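XRE family transcriptional regulator (Enterobacter cloacae subsp. cloacae, PDB 6B8W) probably binds DNA as a transcription regulator of the XRE family, this chain being its C-terminal, metal-binding cupin domain. Local coordinates at residues G48-K53 with R83-H88. Sequence-based numbering, arbitrary orientation.
Sequences GELEMK and RPVHFH
Leu-50 drops its CD2 methyl onto one face of the Phe-87 ring, a CH-pi contact 4.0 Å from CD2 to the ring centroid and 16° off the normal. CD1 of the same leucine rests near Phe-87 CE1 at 3.9 Å, so both methyls of the fork meet the ring, and the two side chains cross at about a right angle. CG anti to the backbone N (chi1 179°) carries the Leu-50 fork to the ring, while Phe-87 places CG between its own N and carbonyl carbon. Next along, Val-85 turns CG2 against the backbone, 3.4 Å from Glu-49 O, and against Leu-50 CB. Gly-48 CA and Val-85 CA, 4.4 Å apart, are the nearest CA pair of the two segments; Pro-84 O and Val-85 CA leave no room for a CB on Gly-48. The contact joins the two antiparallel sheets of the cupin beta-sandwich, strand 50-54 in one and strand 85-92 in the other. Extended from CG to NE, Arg-83 lays its guanidinium obliquely against Gly-48, NH2 3.5 Å from CA. Water bridges the loop residues leading into the strands: one molecule accepts from Glu-49 N and donates to Arg-83 O, a second links Arg-83 NH2 to Glu-49 OE2. Deeper in, Val-43 and Leu-24 pack on Leu-50, and the Phe-87 ring meets that of Tyr-77, a Mn(2+) ligand of this protein, though no metal is bound to this chain.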
# COMPACT_ATOMS: atom_id res chain seq x y z
N GLY A 48 -3.10 -12.24 6.67
CA GLY A 48 -2.59 -12.78 7.92
C GLY A 48 -2.83 -11.81 9.06
O GLY A 48 -3.72 -10.98 8.98
N GLU A 49 -2.03 -11.95 10.12
CA GLU A 49 -2.12 -11.14 11.32
C GLU A 49 -0.72 -10.73 11.72
O GLU A 49 0.16 -11.56 11.79
CB GLU A 49 -2.67 -11.95 12.48
CG GLU A 49 -4.03 -12.54 12.23
CD GLU A 49 -4.55 -13.30 13.42
OE1 GLU A 49 -3.87 -13.35 14.48
OE2 GLU A 49 -5.67 -13.82 13.29
N LEU A 50 -0.53 -9.44 11.95
CA LEU A 50 0.76 -8.91 12.33
C LEU A 50 0.74 -8.29 13.73
O LEU A 50 -0.20 -7.59 14.10
CB LEU A 50 1.16 -7.82 11.33
CG LEU A 50 2.49 -7.10 11.57
CD1 LEU A 50 3.64 -8.07 11.36
CD2 LEU A 50 2.64 -5.91 10.64
N GLU A 51 1.81 -8.51 14.48
CA GLU A 51 1.99 -7.82 15.73
C GLU A 51 3.06 -6.73 15.50
O GLU A 51 4.11 -7.01 14.92
CB GLU A 51 2.43 -8.80 16.82
CG GLU A 51 1.34 -9.75 17.25
CD GLU A 51 1.84 -10.82 18.22
OE1 GLU A 51 3.01 -11.29 18.08
OE2 GLU A 51 1.04 -11.25 19.08
N MET A 52 2.76 -5.50 15.91
CA MET A 52 3.68 -4.37 15.81
C MET A 52 3.97 -3.85 17.20
O MET A 52 3.05 -3.61 17.99
CB MET A 52 3.08 -3.19 15.03
CG MET A 52 3.03 -3.35 13.53
SD MET A 52 4.62 -3.59 12.73
CE MET A 52 5.45 -2.06 13.16
N LYS A 53 5.25 -3.62 17.48
CA LYS A 53 5.68 -3.04 18.73
C LYS A 53 6.07 -1.61 18.38
O LYS A 53 7.02 -1.39 17.64
CB LYS A 53 6.86 -3.79 19.34
CG LYS A 53 7.16 -3.34 20.75
CD LYS A 53 8.35 -4.07 21.34
CE LYS A 53 8.51 -3.71 22.81
NZ LYS A 53 9.64 -4.47 23.39
N ARG A 83 0.53 -18.97 10.28
CA ARG A 83 0.73 -18.84 8.84
C ARG A 83 1.49 -17.56 8.54
O ARG A 83 1.54 -16.66 9.37
CB ARG A 83 -0.61 -18.84 8.11
CG ARG A 83 -1.48 -17.62 8.38
CD ARG A 83 -2.78 -17.74 7.62
NE ARG A 83 -3.61 -16.55 7.77
CZ ARG A 83 -4.31 -16.23 8.86
NH1 ARG A 83 -4.27 -16.98 9.96
NH2 ARG A 83 -5.04 -15.12 8.85
N PRO A 84 2.10 -17.47 7.34
CA PRO A 84 2.81 -16.22 7.00
C PRO A 84 1.92 -14.98 7.06
O PRO A 84 0.70 -15.07 6.85
CB PRO A 84 3.27 -16.44 5.56
CG PRO A 84 3.30 -17.93 5.38
CD PRO A 84 2.23 -18.49 6.28
N VAL A 85 2.51 -13.85 7.41
CA VAL A 85 1.78 -12.58 7.38
C VAL A 85 2.44 -11.72 6.31
O VAL A 85 3.67 -11.61 6.28
CB VAL A 85 1.72 -11.84 8.72
CG1 VAL A 85 3.11 -11.55 9.28
CG2 VAL A 85 0.91 -10.55 8.60
N HIS A 86 1.62 -11.17 5.42
CA HIS A 86 2.07 -10.31 4.34
C HIS A 86 1.65 -8.88 4.67
O HIS A 86 0.48 -8.63 4.91
CB HIS A 86 1.42 -10.78 3.03
CG HIS A 86 1.79 -9.95 1.83
ND1 HIS A 86 1.00 -9.89 0.71
CD2 HIS A 86 2.82 -9.10 1.61
CE1 HIS A 86 1.55 -9.09 -0.18
NE2 HIS A 86 2.65 -8.57 0.35
N PHE A 87 2.60 -7.96 4.72
CA PHE A 87 2.26 -6.58 4.98
C PHE A 87 3.09 -5.67 4.11
O PHE A 87 4.04 -6.10 3.47
CB PHE A 87 2.39 -6.22 6.46
CG PHE A 87 3.79 -6.34 7.02
CD1 PHE A 87 4.27 -7.56 7.46
CD2 PHE A 87 4.60 -5.22 7.13
CE1 PHE A 87 5.55 -7.66 7.99
CE2 PHE A 87 5.88 -5.31 7.65
CZ PHE A 87 6.36 -6.53 8.09
N HIS A 88 2.66 -4.42 3.99
CA HIS A 88 3.44 -3.42 3.29
C HIS A 88 3.99 -2.45 4.29
O HIS A 88 3.34 -2.12 5.28
CB HIS A 88 2.66 -2.59 2.27
CG HIS A 88 2.12 -3.35 1.11
ND1 HIS A 88 1.22 -2.79 0.22
CD2 HIS A 88 2.30 -4.63 0.71
CE1 HIS A 88 0.90 -3.69 -0.69
NE2 HIS A 88 1.53 -4.82 -0.41
O HOH W 1 -0.60 -14.59 9.60
O HOH W 2 -6.56 -14.32 10.88